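Local structure of MMACHC-like protein (Caenorhabditis elegans, 5UJC) at residues Met64-Lys76 with Val90-Leu102. The protein binds vitamin B12 derivatives and probably catalyses the reductive decyanation of cyanocobalamin and the glutathione-dependent dealkylation of alkylcobalamins during B12 trafficking. Residues are numbered along the deposited sequence; the frame is centred on the assembly and turned at random. Where two conformers were deposited one is given.
Sequences MFDVAFRKWVVQK and VSSPIQSFLEDRL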
loop_
_atom_site.group_PDB
_atom_site.type_symbol
_atom_site.label_atom_id
_atom_site.label_comp_id
_atom_site.label_asym_id
_atom_site.label_seq_id
_atom_site.Cartn_x
_atom_site.Cartn_y
_atom_site.Cartn_z
ATOM N N MET A 64 -10.854 1.853 2.118
ATOM C CA MET A 64 -10.086 2.860 2.842
ATOM C C MET A 64 -10.492 4.245 2.368
ATOM O O MET A 64 -10.866 5.110 3.167
ATOM C CB MET A 64 -8.576 2.671 2.678
ATOM C CG MET A 64 -7.765 3.615 3.562
ATOM S SD MET A 64 -6.260 4.273 2.790
ATOM C CE MET A 64 -6.948 5.292 1.454
ATOM N N PHE A 65 -10.455 4.450 1.061
ATOM C CA PHE A 65 -10.867 5.722 0.475
ATOM C C PHE A 65 -12.408 5.873 0.500
ATOM O O PHE A 65 -12.938 6.922 0.890
ATOM C CB PHE A 65 -10.322 5.815 -0.953
ATOM C CG PHE A 65 -10.712 7.062 -1.693
ATOM C CD1 PHE A 65 -11.920 7.130 -2.396
ATOM C CD2 PHE A 65 -9.866 8.158 -1.720
ATOM C CE1 PHE A 65 -12.231 8.246 -3.147
ATOM C CE2 PHE A 65 -10.207 9.291 -2.422
ATOM C CZ PHE A 65 -11.379 9.324 -3.161
ATOM N N ASP A 66 -13.116 4.844 0.022
ATOM C CA ASP A 66 -14.545 4.977 -0.229
ATOM C C ASP A 66 -15.394 5.077 1.044
ATOM O O ASP A 66 -16.486 5.616 0.995
ATOM C CB ASP A 66 -15.051 3.846 -1.121
ATOM C CG ASP A 66 -14.520 3.937 -2.556
ATOM O OD1 ASP A 66 -14.377 5.053 -3.052
ATOM O OD2 ASP A 66 -14.316 2.868 -3.211
ATOM N N VAL A 67 -14.900 4.516 2.142
ATOM C CA VAL A 67 -15.634 4.498 3.389
ATOM C C VAL A 67 -14.906 5.306 4.471
ATOM O O VAL A 67 -15.430 6.332 4.950
ATOM C CB VAL A 67 -15.908 3.079 3.874
ATOM C CG1 VAL A 67 -16.651 3.095 5.214
ATOM C CG2 VAL A 67 -16.695 2.300 2.832
ATOM N N ALA A 68 -13.703 4.882 4.841
ATOM C CA ALA A 68 -13.035 5.491 6.025
ATOM C C ALA A 68 -12.605 6.948 5.770
ATOM O O ALA A 68 -12.861 7.843 6.586
ATOM C CB ALA A 68 -11.863 4.644 6.474
ATOM N N PHE A 69 -11.957 7.178 4.655
ATOM C CA PHE A 69 -11.507 8.500 4.300
ATOM C C PHE A 69 -12.692 9.439 4.049
ATOM O O PHE A 69 -12.666 10.582 4.472
ATOM C CB PHE A 69 -10.605 8.425 3.063
ATOM C CG PHE A 69 -10.155 9.754 2.523
ATOM C CD1 PHE A 69 -9.338 10.595 3.259
ATOM C CD2 PHE A 69 -10.491 10.129 1.237
ATOM C CE1 PHE A 69 -8.923 11.791 2.731
ATOM C CE2 PHE A 69 -10.023 11.283 0.703
ATOM C CZ PHE A 69 -9.262 12.137 1.454
ATOM N N ARG A 70 -13.737 8.926 3.419
ATOM C CA ARG A 70 -14.935 9.723 3.217
ATOM C C ARG A 70 -15.493 10.233 4.558
ATOM O O ARG A 70 -15.826 11.419 4.691
ATOM C CB ARG A 70 -15.976 8.944 2.445
ATOM C CG ARG A 70 -17.264 9.718 2.197
ATOM C CD ARG A 70 -18.134 9.028 1.178
ATOM N NE ARG A 70 -19.374 9.747 0.935
ATOM C CZ ARG A 70 -20.218 9.465 -0.042
ATOM N NH1 ARG A 70 -19.962 8.468 -0.896
ATOM N NH2 ARG A 70 -21.316 10.191 -0.198
ATOM N N LYS A 71 -15.589 9.335 5.560
ATOM C CA LYS A 71 -16.054 9.743 6.891
ATOM C C LYS A 71 -15.156 10.847 7.477
ATOM O O LYS A 71 -15.654 11.822 8.069
ATOM C CB LYS A 71 -16.112 8.553 7.824
ATOM C CG LYS A 71 -17.235 7.605 7.535
ATOM C CD LYS A 71 -17.216 6.405 8.464
ATOM C CE LYS A 71 -18.063 5.255 7.923
ATOM N NZ LYS A 71 -17.988 4.060 8.819
ATOM N N TRP A 72 -13.850 10.704 7.290
ATOM C CA TRP A 72 -12.893 11.643 7.817
ATOM C C TRP A 72 -13.057 13.020 7.132
ATOM O O TRP A 72 -13.048 14.057 7.804
ATOM C CB TRP A 72 -11.476 11.078 7.645
ATOM C CG TRP A 72 -10.357 11.945 8.179
ATOM C CD1 TRP A 72 -9.726 11.825 9.407
ATOM C CD2 TRP A 72 -9.612 12.925 7.447
ATOM N NE1 TRP A 72 -8.691 12.724 9.495
ATOM C CE2 TRP A 72 -8.588 13.413 8.319
ATOM C CE3 TRP A 72 -9.723 13.466 6.161
ATOM C CZ2 TRP A 72 -7.675 14.411 7.928
ATOM C CZ3 TRP A 72 -8.805 14.462 5.770
ATOM C CH2 TRP A 72 -7.788 14.912 6.654
ATOM N N VAL A 73 -13.245 13.021 5.807
ATOM C CA VAL A 73 -13.418 14.280 5.075
ATOM C C VAL A 73 -14.718 14.983 5.504
ATOM O O VAL A 73 -14.745 16.208 5.666
ATOM C CB VAL A 73 -13.431 14.040 3.565
ATOM C CG1 VAL A 73 -13.873 15.275 2.823
ATOM C CG2 VAL A 73 -12.066 13.613 3.092
ATOM N N VAL A 74 -15.778 14.212 5.699
ATOM C CA VAL A 74 -17.049 14.778 6.184
ATOM C C VAL A 74 -16.835 15.467 7.524
ATOM O O VAL A 74 -17.284 16.619 7.745
ATOM C CB VAL A 74 -18.138 13.695 6.266
ATOM C CG1 VAL A 74 -19.372 14.213 7.005
ATOM C CG2 VAL A 74 -18.515 13.255 4.862
ATOM N N GLN A 75 -16.131 14.798 8.427
ATOM C CA GLN A 75 -15.906 15.363 9.750
ATOM C C GLN A 75 -15.020 16.605 9.673
ATOM O O GLN A 75 -15.277 17.595 10.347
ATOM C CB GLN A 75 -15.267 14.320 10.672
ATOM C CG GLN A 75 -15.110 14.794 12.113
ATOM C CD GLN A 75 -16.457 15.108 12.752
ATOM O OE1 GLN A 75 -17.325 14.245 12.831
ATOM N NE2 GLN A 75 -16.640 16.348 13.191
ATOM N N LYS A 76 -13.941 16.544 8.890
ATOM C CA LYS A 76 -13.068 17.696 8.775
ATOM C C LYS A 76 -13.791 18.890 8.193
ATOM O O LYS A 76 -13.531 20.021 8.583
ATOM C CB LYS A 76 -11.815 17.358 7.965
ATOM C CG LYS A 76 -10.867 16.432 8.688
ATOM C CD LYS A 76 -10.191 17.145 9.852
ATOM C CE LYS A 76 -9.263 16.264 10.622
ATOM N NZ LYS A 76 -8.717 17.037 11.776
ATOM N N VAL A 90 -5.866 21.812 4.471
ATOM C CA VAL A 90 -5.385 20.425 4.399
ATOM C C VAL A 90 -4.904 20.103 2.976
ATOM O O VAL A 90 -5.661 19.615 2.131
ATOM C CB VAL A 90 -6.452 19.431 4.851
ATOM C CG1 VAL A 90 -5.885 17.983 4.838
ATOM C CG2 VAL A 90 -6.957 19.816 6.229
ATOM N N SER A 91 -3.625 20.363 2.727
ATOM C CA SER A 91 -3.049 20.161 1.410
ATOM C C SER A 91 -2.849 18.676 1.118
ATOM O O SER A 91 -2.761 18.266 -0.048
ATOM C CB SER A 91 -1.687 20.889 1.296
ATOM O OG SER A 91 -1.850 22.288 1.245
ATOM N N SER A 92 -2.678 17.888 2.181
ATOM C CA SER A 92 -2.291 16.488 2.071
ATOM C C SER A 92 -3.353 15.613 2.770
ATOM O O SER A 92 -3.114 15.055 3.838
ATOM C CB SER A 92 -0.907 16.273 2.717
ATOM O OG SER A 92 0.051 17.173 2.190
ATOM N N PRO A 93 -4.535 15.475 2.157
ATOM C CA PRO A 93 -5.610 14.826 2.906
ATOM C C PRO A 93 -5.423 13.334 3.134
ATOM O O PRO A 93 -5.773 12.842 4.212
ATOM C CB PRO A 93 -6.854 15.105 2.075
ATOM C CG PRO A 93 -6.305 15.402 0.665
ATOM C CD PRO A 93 -5.009 16.098 0.918
ATOM N N ILE A 94 -4.891 12.609 2.144
ATOM C CA ILE A 94 -4.754 11.166 2.310
ATOM C C ILE A 94 -3.757 10.880 3.451
ATOM O O ILE A 94 -4.016 10.068 4.323
ATOM C CB ILE A 94 -4.290 10.481 1.027
ATOM C CG1 ILE A 94 -5.353 10.582 -0.057
ATOM C CG2 ILE A 94 -3.892 9.031 1.274
ATOM C CD1 ILE A 94 -6.621 9.776 0.201
ATOM N N GLN A 95 -2.622 11.561 3.426
ATOM C CA GLN A 95 -1.590 11.338 4.454
ATOM C C GLN A 95 -2.010 11.852 5.817
ATOM O O GLN A 95 -1.726 11.230 6.839
ATOM C CB GLN A 95 -0.273 11.971 4.023
ATOM C CG GLN A 95 0.373 11.176 2.920
ATOM C CD GLN A 95 1.593 11.842 2.313
ATOM O OE1 GLN A 95 1.954 12.980 2.650
ATOM N NE2 GLN A 95 2.233 11.139 1.391
ATOM N N SER A 96 -2.775 12.916 5.829
ATOM C CA SER A 96 -3.304 13.429 7.091
ATOM C C SER A 96 -4.294 12.418 7.729
ATOM O O SER A 96 -4.247 12.144 8.929
ATOM C CB SER A 96 -3.993 14.798 6.879
ATOM O OG SER A 96 -3.055 15.779 6.507
ATOM N N PHE A 97 -5.184 11.893 6.906
ATOM C CA PHE A 97 -6.114 10.842 7.315
ATOM C C PHE A 97 -5.357 9.620 7.837
ATOM O O PHE A 97 -5.630 9.146 8.931
ATOM C CB PHE A 97 -7.015 10.473 6.140
ATOM C CG PHE A 97 -7.634 9.117 6.247
ATOM C CD1 PHE A 97 -8.686 8.871 7.103
ATOM C CD2 PHE A 97 -7.143 8.077 5.484
ATOM C CE1 PHE A 97 -9.249 7.586 7.177
ATOM C CE2 PHE A 97 -7.665 6.824 5.568
ATOM C CZ PHE A 97 -8.719 6.565 6.402
ATOM N N LEU A 98 -4.375 9.144 7.079
ATOM C CA LEU A 98 -3.647 7.949 7.487
ATOM C C LEU A 98 -2.889 8.195 8.779
ATOM O O LEU A 98 -2.844 7.316 9.657
ATOM C CB LEU A 98 -2.692 7.514 6.381
ATOM C CG LEU A 98 -3.362 6.865 5.168
ATOM C CD1 LEU A 98 -2.377 6.775 4.001
ATOM C CD2 LEU A 98 -3.932 5.487 5.528
ATOM N N GLU A 99 -2.291 9.386 8.926
ATOM C CA GLU A 99 -1.544 9.721 10.148
ATOM C C GLU A 99 -2.497 9.665 11.347
ATOM O O GLU A 99 -2.142 9.160 12.415
ATOM C CB GLU A 99 -0.894 11.136 10.042
ATOM C CG GLU A 99 0.342 11.252 9.091
ATOM C CD GLU A 99 0.561 12.708 8.546
ATOM O OE1 GLU A 99 -0.012 13.685 9.142
ATOM O OE2 GLU A 99 1.294 12.879 7.511
ATOM N N ASP A 100 -3.694 10.206 11.167
ATOM C CA ASP A 100 -4.689 10.202 12.234
ATOM C C ASP A 100 -5.081 8.783 12.624
ATOM O O ASP A 100 -5.128 8.449 13.811
ATOM C CB ASP A 100 -5.943 10.981 11.829
ATOM C CG ASP A 100 -5.785 12.465 11.958
ATOM O OD1 ASP A 100 -4.752 12.921 12.472
ATOM O OD2 ASP A 100 -6.722 13.184 11.532
ATOM N N ARG A 101 -5.319 7.922 11.634
ATOM C CA ARG A 101 -5.740 6.569 11.931
ATOM C C ARG A 101 -4.587 5.764 12.566
ATOM O O ARG A 101 -4.800 4.998 13.499
ATOM C CB ARG A 101 -6.282 5.885 10.683
ATOM C CG ARG A 101 -7.504 6.588 10.073
ATOM C CD ARG A 101 -8.668 6.646 11.071
ATOM N NE ARG A 101 -8.865 5.340 11.687
ATOM C CZ ARG A 101 -9.613 4.365 11.179
ATOM N NH1 ARG A 101 -10.392 4.584 10.119
ATOM N NH2 ARG A 101 -9.610 3.174 11.752
ATOM N N LEU A 102 -3.363 5.995 12.093
ATOM C CA LEU A 102 -2.221 5.303 12.634
ATOM C C LEU A 102 -1.924 5.740 14.080
ATOM O O LEU A 102 -1.486 4.932 14.895
ATOM C CB LEU A 102 -0.996 5.503 11.746
ATOM C CG LEU A 102 -1.016 4.694 10.455
ATOM C CD1 LEU A 102 -0.001 5.264 9.458
ATOM C CD2 LEU A 102 -0.722 3.227 10.744
HETATM O O HOH W 1 -12.236 7.318 9.304
#
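Phe97 enters the side of helix 62-80 as a knob whose hole is formed by Met64, Ala68, Phe69 and Trp72. One face of its ring lies on the backbone of Phe69, with Phe69 CA 4.0 Å from the ring centroid, while CZ of Phe97 touches CB of Ala68 and CE2 meets CG of Met64 at the ring edge. In the conformer given, the sulfur of Met64 lies by that same edge, a Met-aromatic contact, and against CD2 of Leu98. Phe97 turns its own edge to the indole face of Trp72, the planes 73° apart, and in turn receives the edge of Phe69 on its face in an offset edge-to-face pair. CG of Trp72 stands anti to the backbone N (chi1 -179°), which carries the indole across the start of helix 93-109, where CH2 rests on Ser96 CB at 3.8 Å, and onto CG1 of Val90 in the turn before it. The indole NE1 donates an almost straight bond to Asp100 OD2 (2.9 Å, 168°), within the ring plane but on the anti side of the carboxylate. With an alanine at Trp72, Asp100 would probably lose this donor and a gap would open beside CA and CB of Phe97. The two helices cross near a right angle, and the short helix 83-89 joins them in sequence. Ile94 CD1 sits squarely over one ring face of Phe69, 3.8 Å from its centroid, and CG2 of Val73 lies over the opposite face, toward its rim. Over the far face of the indole lies the aliphatic part of Lys76, whose NZ stays 4.3 Å from Asp100 OD2, too far for a salt bridge, though its charge may still favour the ionised carboxylate. Farther out, Leu260 of helix 257-265 packs on Phe65 and Phe69.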